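Local atomic coordinates of glutathione S-transferase (Natrialba magadii ATCC 43099, PDB entry 6GZF), a protein that probably acts as a Xi-class glutathione transferase, a glutathionyl-hydroquinone reductase that removes glutathione from glutathionylated hydroquinones. Residues A[240-251]-A[264-275]. Residues are numbered along the deposited sequence; the frame is centred on the assembly and turned at random.
Sequences DIAMFTTLVRFD and YIREFDNLWPYL
Asp251 turns its carboxylate onto the backbone at the start of 264-275, each oxygen using its syn lone pair. OD1 takes the N-H of Ile265 (N to OD1 2.9 Å, 166° at the hydrogen). OD2 takes that of Arg266 (N to OD2 3.2 Å). The carboxylate thus spans two successive amides of a helix-like turn, while Tyr264 CD1 lies 3.5 Å from Asp251 CG. Without the carboxylate, as with an alanine here, the N-H groups of Ile265 and Arg266 would probably lose their acceptors, and the turn would be held less firmly against 240-251. The second polar link is at the other end, where the hydroxyl of Tyr274 donates to Asp240 OD2 (OH to OD2 2.6 Å) on the anti side; the same oxygen also accepts from Leu231 N.

Apolar contacts fill the space between. Ile265 crosses Phe250 at about a right angle, its CD1 sitting 4.2 Å from the ring centroid in a CH-pi contact over one face; helix 204-224 also packs against the Phe250 side chain through Leu214 and Leu218. Leu247 reaches Ile265 CG2 with its CG and the edge of the Tyr274 ring with its CD2. With CG anti to the backbone N (chi1 176°), Leu275 brings CD1 to 3.6 Å from Phe244 CD1 and also against Leu247 CB and Val248.

Helices 240-247 and 271-275 cross at -103°, their axes 11.0 Å apart. This is core packing of the all-helical GST C-terminal domain; at its edge, the Tyr264 hydroxyl is hydrogen-bonded to His255, and Arg266 forms a salt bridge with Glu267, both of the second subunit, tying the turn held by Asp251 to the dimer interface.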
ATOM      1  N   ASP A 240      21.299   2.153 -16.009  1.00 26.40           N
ATOM      2  CA  ASP A 240      21.211   1.884 -14.580  1.00 26.03           C
ATOM      3  C   ASP A 240      20.587   3.057 -13.831  1.00 19.76           C
ATOM      4  O   ASP A 240      19.882   2.864 -12.843  1.00 25.59           O
ATOM      5  CB  ASP A 240      22.596   1.573 -14.007  1.00 24.11           C
ATOM      6  CG  ASP A 240      23.293   0.449 -14.750  1.00 29.86           C
ATOM      7  OD1 ASP A 240      23.995   0.738 -15.742  1.00 27.26           O
ATOM      8  OD2 ASP A 240      23.132  -0.721 -14.346  1.00 31.48           O
ATOM      9  N   ILE A 241      20.853   4.270 -14.308  1.00 22.07           N
ATOM     10  CA  ILE A 241      20.319   5.474 -13.681  1.00 20.26           C
ATOM     11  C   ILE A 241      18.801   5.547 -13.838  1.00 19.15           C
ATOM     12  O   ILE A 241      18.090   5.940 -12.912  1.00 19.55           O
ATOM     13  CB  ILE A 241      20.961   6.747 -14.270  1.00 16.45           C
ATOM     14  CG1 ILE A 241      22.482   6.698 -14.103  1.00 20.10           C
ATOM     15  CG2 ILE A 241      20.395   7.995 -13.607  1.00 16.62           C
ATOM     16  CD1 ILE A 241      23.186   7.972 -14.511  1.00 23.69           C
ATOM     17  N   ALA A 242      18.311   5.159 -15.011  1.00 20.34           N
ATOM     18  CA  ALA A 242      16.877   5.128 -15.272  1.00 22.88           C
ATOM     19  C   ALA A 242      16.182   4.130 -14.350  1.00 17.87           C
ATOM     20  O   ALA A 242      15.138   4.427 -13.770  1.00 18.33           O
ATOM     21  CB  ALA A 242      16.611   4.781 -16.728  1.00 18.82           C
ATOM     22  N   MET A 243      16.777   2.949 -14.215  1.00 15.99           N
ATOM     23  CA  MET A 243      16.236   1.898 -13.361  1.00 17.29           C
ATOM     24  C   MET A 243      16.299   2.280 -11.883  1.00 17.72           C
ATOM     25  O   MET A 243      15.363   2.025 -11.125  1.00 14.72           O
ATOM     26  CB  MET A 243      16.993   0.588 -13.592  1.00 13.94           C
ATOM     27  CG  MET A 243      16.467  -0.595 -12.794  1.00 18.34           C
ATOM     28  SD  MET A 243      14.862  -1.173 -13.371  1.00 20.67           S
ATOM     29  CE  MET A 243      15.323  -2.722 -14.144  1.00 15.66           C
ATOM     30  N   PHE A 244      17.409   2.899 -11.490  1.00 20.18           N
ATOM     31  CA  PHE A 244      17.675   3.223 -10.091  1.00 15.15           C
ATOM     32  C   PHE A 244      16.652   4.177  -9.479  1.00 16.94           C
ATOM     33  O   PHE A 244      16.207   3.972  -8.351  1.00 19.83           O
ATOM     34  CB  PHE A 244      19.079   3.818  -9.953  1.00 20.41           C
ATOM     35  CG  PHE A 244      19.345   4.452  -8.617  1.00 19.86           C
ATOM     36  CD1 PHE A 244      19.646   3.673  -7.512  1.00 19.65           C
ATOM     37  CD2 PHE A 244      19.308   5.829  -8.470  1.00 14.49           C
ATOM     38  CE1 PHE A 244      19.892   4.257  -6.284  1.00 20.72           C
ATOM     39  CE2 PHE A 244      19.553   6.417  -7.245  1.00 24.15           C
ATOM     40  CZ  PHE A 244      19.846   5.631  -6.152  1.00 23.20           C
ATOM     41  N   THR A 245      16.285   5.218 -10.219  1.00 13.66           N
ATOM     42  CA  THR A 245      15.389   6.244  -9.695  1.00 14.81           C
ATOM     43  C   THR A 245      13.974   5.714  -9.470  1.00 16.22           C
ATOM     44  O   THR A 245      13.196   6.304  -8.721  1.00 17.78           O
ATOM     45  CB  THR A 245      15.328   7.463 -10.629  1.00 18.53           C
ATOM     46  OG1 THR A 245      14.992   7.037 -11.955  1.00 21.93           O
ATOM     47  CG2 THR A 245      16.672   8.172 -10.659  1.00 21.73           C
ATOM     48  N   THR A 246      13.646   4.603 -10.122  1.00 19.98           N
ATOM     49  CA  THR A 246      12.368   3.941  -9.898  1.00 16.91           C
ATOM     50  C   THR A 246      12.467   3.001  -8.703  1.00 19.41           C
ATOM     51  O   THR A 246      11.652   3.061  -7.782  1.00 18.00           O
ATOM     52  CB  THR A 246      11.908   3.145 -11.134  1.00 16.84           C
ATOM     53  OG1 THR A 246      11.719   4.038 -12.240  1.00 14.48           O
ATOM     54  CG2 THR A 246      10.603   2.420 -10.846  1.00 14.84           C
ATOM     55  N   LEU A 247      13.479   2.138  -8.728  1.00 18.37           N
ATOM     56  CA  LEU A 247      13.704   1.155  -7.673  1.00 18.61           C
ATOM     57  C   LEU A 247      13.865   1.793  -6.297  1.00 22.73           C
ATOM     58  O   LEU A 247      13.362   1.271  -5.302  1.00 28.29           O
ATOM     59  CB  LEU A 247      14.941   0.313  -7.991  1.00 14.95           C
ATOM     60  CG  LEU A 247      14.719  -1.068  -8.609  1.00 19.77           C
ATOM     61  CD1 LEU A 247      13.913  -0.969  -9.893  1.00 18.96           C
ATOM     62  CD2 LEU A 247      16.052  -1.756  -8.861  1.00 24.33           C
ATOM     63  N   VAL A 248      14.563   2.923  -6.249  1.00 19.58           N
ATOM     64  CA  VAL A 248      14.862   3.594  -4.987  1.00 20.17           C
ATOM     65  C   VAL A 248      13.589   4.121  -4.317  1.00 19.67           C
ATOM     66  O   VAL A 248      13.571   4.378  -3.114  1.00 23.96           O
ATOM     67  CB  VAL A 248      15.865   4.758  -5.196  1.00 17.37           C
ATOM     68  CG1 VAL A 248      15.178   5.955  -5.839  1.00 15.55           C
ATOM     69  CG2 VAL A 248      16.518   5.154  -3.879  1.00 17.92           C
ATOM     70  N   ARG A 249      12.523   4.258  -5.098  1.00 17.68           N
ATOM     71  CA  ARG A 249      11.263   4.790  -4.588  1.00 21.37           C
ATOM     72  C   ARG A 249      10.184   3.719  -4.462  1.00 17.81           C
ATOM     73  O   ARG A 249       9.059   4.008  -4.056  1.00 25.06           O
ATOM     74  CB  ARG A 249      10.757   5.912  -5.496  1.00 17.23           C
ATOM     75  CG  ARG A 249      11.609   7.164  -5.476  1.00 19.93           C
ATOM     76  CD  ARG A 249      11.132   8.170  -6.511  1.00 18.37           C
ATOM     77  NE  ARG A 249      11.717   9.489  -6.294  1.00 18.03           N
ATOM     78  CZ  ARG A 249      12.927   9.848  -6.709  1.00 23.64           C
ATOM     79  NH1 ARG A 249      13.690   8.983  -7.364  1.00 23.16           N
ATOM     80  NH2 ARG A 249      13.377  11.070  -6.466  1.00 26.69           N
ATOM     81  N   PHE A 250      10.534   2.483  -4.801  1.00 17.18           N
ATOM     82  CA  PHE A 250       9.542   1.420  -4.918  1.00 26.26           C
ATOM     83  C   PHE A 250       8.981   0.962  -3.572  1.00 23.53           C
ATOM     84  O   PHE A 250       7.766   0.926  -3.384  1.00 23.50           O
ATOM     85  CB  PHE A 250      10.143   0.223  -5.658  1.00 26.61           C
ATOM     86  CG  PHE A 250       9.116  -0.701  -6.260  1.00 22.06           C
ATOM     87  CD1 PHE A 250       8.446  -1.626  -5.476  1.00 23.20           C
ATOM     88  CD2 PHE A 250       8.828  -0.646  -7.612  1.00 22.03           C
ATOM     89  CE1 PHE A 250       7.506  -2.472  -6.030  1.00 25.85           C
ATOM     90  CE2 PHE A 250       7.889  -1.491  -8.171  1.00 23.67           C
ATOM     91  CZ  PHE A 250       7.226  -2.404  -7.379  1.00 25.70           C
ATOM     92  N   ASP A 251       9.864   0.613  -2.642  1.00 22.95           N
ATOM     93  CA  ASP A 251       9.441  -0.004  -1.387  1.00 25.09           C
ATOM     94  C   ASP A 251       8.916   0.995  -0.359  1.00 23.55           C
ATOM     95  O   ASP A 251       8.236   0.610   0.591  1.00 23.17           O
ATOM     96  CB  ASP A 251      10.597  -0.805  -0.784  1.00 28.64           C
ATOM     97  CG  ASP A 251      10.911  -2.056  -1.580  1.00 25.84           C
ATOM     98  OD1 ASP A 251      10.391  -2.184  -2.709  1.00 26.23           O
ATOM     99  OD2 ASP A 251      11.671  -2.912  -1.078  1.00 24.90           O
ATOM    100  N   TYR A 264       8.222  -6.866  -2.531  1.00 30.11           N
ATOM    101  CA  TYR A 264       9.239  -5.867  -2.229  1.00 26.62           C
ATOM    102  C   TYR A 264      10.385  -5.983  -3.225  1.00 21.78           C
ATOM    103  O   TYR A 264      10.684  -7.073  -3.710  1.00 27.47           O
ATOM    104  CB  TYR A 264       9.775  -6.043  -0.805  1.00 26.73           C
ATOM    105  CG  TYR A 264       9.008  -5.310   0.274  1.00 26.59           C
ATOM    106  CD1 TYR A 264       8.547  -4.016   0.074  1.00 26.27           C
ATOM    107  CD2 TYR A 264       8.762  -5.912   1.502  1.00 22.95           C
ATOM    108  CE1 TYR A 264       7.853  -3.344   1.066  1.00 23.82           C
ATOM    109  CE2 TYR A 264       8.069  -5.250   2.497  1.00 25.63           C
ATOM    110  CZ  TYR A 264       7.617  -3.967   2.276  1.00 25.69           C
ATOM    111  OH  TYR A 264       6.928  -3.307   3.268  1.00 28.83           O
ATOM    112  N   ILE A 265      11.026  -4.860  -3.532  1.00 19.55           N
ATOM    113  CA  ILE A 265      12.250  -4.894  -4.321  1.00 23.19           C
ATOM    114  C   ILE A 265      13.333  -5.595  -3.508  1.00 27.14           C
ATOM    115  O   ILE A 265      14.163  -6.329  -4.050  1.00 27.18           O
ATOM    116  CB  ILE A 265      12.710  -3.479  -4.726  1.00 22.15           C
ATOM    117  CG1 ILE A 265      11.773  -2.905  -5.788  1.00 24.80           C
ATOM    118  CG2 ILE A 265      14.133  -3.501  -5.261  1.00 26.46           C
ATOM    119  CD1 ILE A 265      11.762  -3.689  -7.083  1.00 19.31           C
ATOM    120  N   ARG A 266      13.292  -5.395  -2.194  1.00 24.62           N
ATOM    121  CA  ARG A 266      14.276  -5.987  -1.294  1.00 25.31           C
ATOM    122  C   ARG A 266      14.112  -7.503  -1.176  1.00 20.35           C
ATOM    123  O   ARG A 266      14.977  -8.182  -0.624  1.00 16.58           O
ATOM    124  CB  ARG A 266      14.190  -5.345   0.093  1.00 24.60           C
ATOM    125  CG  ARG A 266      13.035  -5.842   0.949  1.00 23.09           C
ATOM    126  CD  ARG A 266      13.118  -5.274   2.357  1.00 21.30           C
ATOM    127  NE  ARG A 266      11.984  -5.675   3.185  1.00 23.55           N
ATOM    128  CZ  ARG A 266      11.779  -5.247   4.426  1.00 21.97           C
ATOM    129  NH1 ARG A 266      12.634  -4.403   4.987  1.00 24.91           N
ATOM    130  NH2 ARG A 266      10.720  -5.662   5.108  1.00 24.24           N
ATOM    131  N   GLU A 267      13.006  -8.028  -1.693  1.00 22.15           N
ATOM    132  CA  GLU A 267      12.765  -9.466  -1.667  1.00 21.41           C
ATOM    133  C   GLU A 267      13.360 -10.161  -2.889  1.00 24.65           C
ATOM    134  O   GLU A 267      13.514 -11.382  -2.902  1.00 29.66           O
ATOM    135  CB  GLU A 267      11.267  -9.760  -1.574  1.00 19.35           C
ATOM    136  CG  GLU A 267      10.680  -9.552  -0.189  1.00 25.61           C
ATOM    137  CD  GLU A 267       9.258 -10.069  -0.074  1.00 27.75           C
ATOM    138  OE1 GLU A 267       8.364  -9.511  -0.743  1.00 26.11           O
ATOM    139  OE2 GLU A 267       9.038 -11.036   0.686  1.00 24.93           O
ATOM    140  N   PHE A 268      13.694  -9.381  -3.914  1.00 23.18           N
ATOM    141  CA  PHE A 268      14.351  -9.926  -5.100  1.00 23.28           C
ATOM    142  C   PHE A 268      15.788 -10.330  -4.786  1.00 28.49           C
ATOM    143  O   PHE A 268      16.505  -9.618  -4.083  1.00 32.59           O
ATOM    144  CB  PHE A 268      14.324  -8.917  -6.249  1.00 22.13           C
ATOM    145  CG  PHE A 268      13.001  -8.834  -6.957  1.00 24.63           C
ATOM    146  CD1 PHE A 268      12.700  -9.706  -7.990  1.00 34.09           C
ATOM    147  CD2 PHE A 268      12.061  -7.883  -6.596  1.00 24.38           C
ATOM    148  CE1 PHE A 268      11.487  -9.636  -8.647  1.00 31.87           C
ATOM    149  CE2 PHE A 268      10.844  -7.808  -7.249  1.00 23.05           C
ATOM    150  CZ  PHE A 268      10.558  -8.685  -8.276  1.00 27.98           C
ATOM    151  N   ASP A 269      16.201 -11.478  -5.316  1.00 30.34           N
ATOM    152  CA  ASP A 269      17.529 -12.021  -5.049  1.00 33.56           C
ATOM    153  C   ASP A 269      18.653 -11.124  -5.557  1.00 30.83           C
ATOM    154  O   ASP A 269      19.706 -11.023  -4.927  1.00 29.66           O
ATOM    155  CB  ASP A 269      17.671 -13.412  -5.676  1.00 30.74           C
ATOM    156  CG  ASP A 269      16.737 -14.432  -5.057  1.00 38.28           C
ATOM    157  OD1 ASP A 269      16.434 -14.312  -3.851  1.00 46.30           O
ATOM    158  OD2 ASP A 269      16.308 -15.359  -5.777  1.00 42.49           O
ATOM    159  N   ASN A 270      18.428 -10.473  -6.693  1.00 35.80           N
ATOM    160  CA  ASN A 270      19.503  -9.758  -7.370  1.00 39.80           C
ATOM    161  C   ASN A 270      19.275  -8.254  -7.514  1.00 30.36           C
ATOM    162  O   ASN A 270      20.235  -7.489  -7.580  1.00 26.00           O
ATOM    163  CB  ASN A 270      19.737 -10.374  -8.751  1.00 37.53           C
ATOM    164  CG  ASN A 270      20.019 -11.864  -8.682  1.00 32.86           C
ATOM    165  OD1 ASN A 270      19.442 -12.652  -9.432  1.00 34.26           O
ATOM    166  ND2 ASN A 270      20.906 -12.257  -7.777  1.00 26.40           N
ATOM    167  N   LEU A 271      18.017  -7.829  -7.564  1.00 28.83           N
ATOM    168  CA  LEU A 271      17.702  -6.412  -7.729  1.00 22.93           C
ATOM    169  C   LEU A 271      18.025  -5.600  -6.478  1.00 29.34           C
ATOM    170  O   LEU A 271      18.448  -4.447  -6.568  1.00 28.83           O
ATOM    171  CB  LEU A 271      16.229  -6.227  -8.100  1.00 22.21           C
ATOM    172  CG  LEU A 271      15.801  -6.692  -9.492  1.00 26.88           C
ATOM    173  CD1 LEU A 271      14.299  -6.534  -9.670  1.00 21.43           C
ATOM    174  CD2 LEU A 271      16.553  -5.922 -10.566  1.00 25.32           C
ATOM    175  N   TRP A 272      17.821  -6.205  -5.313  1.00 29.38           N
ATOM    176  CA  TRP A 272      18.081  -5.529  -4.043  1.00 24.27           C
ATOM    177  C   TRP A 272      19.575  -5.304  -3.767  1.00 29.69           C
ATOM    178  O   TRP A 272      19.954  -4.216  -3.337  1.00 34.48           O
ATOM    179  CB  TRP A 272      17.434  -6.307  -2.891  1.00 24.43           C
ATOM    180  CG  TRP A 272      17.741  -5.775  -1.511  1.00 31.37           C
ATOM    181  CD1 TRP A 272      18.135  -6.507  -0.427  1.00 28.23           C
ATOM    182  CD2 TRP A 272      17.669  -4.411  -1.065  1.00 34.49           C
ATOM    183  NE1 TRP A 272      18.315  -5.688   0.660  1.00 27.49           N
ATOM    184  CE2 TRP A 272      18.037  -4.398   0.296  1.00 28.80           C
ATOM    185  CE3 TRP A 272      17.331  -3.201  -1.683  1.00 36.68           C
ATOM    186  CZ2 TRP A 272      18.080  -3.225   1.047  1.00 23.45           C
ATOM    187  CZ3 TRP A 272      17.375  -2.038  -0.934  1.00 33.73           C
ATOM    188  CH2 TRP A 272      17.746  -2.059   0.417  1.00 27.90           C
ATOM    189  N   PRO A 273      20.432  -6.321  -4.001  1.00 34.96           N
ATOM    190  CA  PRO A 273      21.860  -6.006  -3.872  1.00 34.70           C
ATOM    191  C   PRO A 273      22.322  -5.044  -4.964  1.00 34.32           C
ATOM    192  O   PRO A 273      23.254  -4.268  -4.759  1.00 37.31           O
ATOM    193  CB  PRO A 273      22.543  -7.370  -4.019  1.00 33.23           C
ATOM    194  CG  PRO A 273      21.479  -8.372  -3.721  1.00 32.28           C
ATOM    195  CD  PRO A 273      20.213  -7.763  -4.221  1.00 32.11           C
ATOM    196  N   TYR A 274      21.664  -5.113  -6.117  1.00 32.45           N
ATOM    197  CA  TYR A 274      21.927  -4.206  -7.227  1.00 29.87           C
ATOM    198  C   TYR A 274      21.618  -2.766  -6.830  1.00 28.62           C
ATOM    199  O   TYR A 274      22.393  -1.854  -7.116  1.00 25.29           O
ATOM    200  CB  TYR A 274      21.098  -4.623  -8.446  1.00 25.29           C
ATOM    201  CG  TYR A 274      21.087  -3.644  -9.596  1.00 20.79           C
ATOM    202  CD1 TYR A 274      22.151  -3.573 -10.486  1.00 26.13           C
ATOM    203  CD2 TYR A 274      19.995  -2.812  -9.813  1.00 19.20           C
ATOM    204  CE1 TYR A 274      22.136  -2.688 -11.547  1.00 24.84           C
ATOM    205  CE2 TYR A 274      19.971  -1.926 -10.871  1.00 22.69           C
ATOM    206  CZ  TYR A 274      21.043  -1.867 -11.734  1.00 22.78           C
ATOM    207  OH  TYR A 274      21.022  -0.983 -12.787  1.00 26.27           O
ATOM    208  N   LEU A 275      20.485  -2.576  -6.163  1.00 26.92           N
ATOM    209  CA  LEU A 275      20.074  -1.258  -5.691  1.00 25.20           C
ATOM    210  C   LEU A 275      21.023  -0.740  -4.615  1.00 29.64           C
ATOM    211  O   LEU A 275      21.334   0.451  -4.569  1.00 25.08           O
ATOM    212  CB  LEU A 275      18.641  -1.308  -5.158  1.00 26.30           C
ATOM    213  CG  LEU A 275      18.076  -0.026  -4.540  1.00 22.96           C
ATOM    214  CD1 LEU A 275      18.088   1.108  -5.550  1.00 19.54           C
ATOM    215  CD2 LEU A 275      16.669  -0.265  -4.017  1.00 23.97           C
TER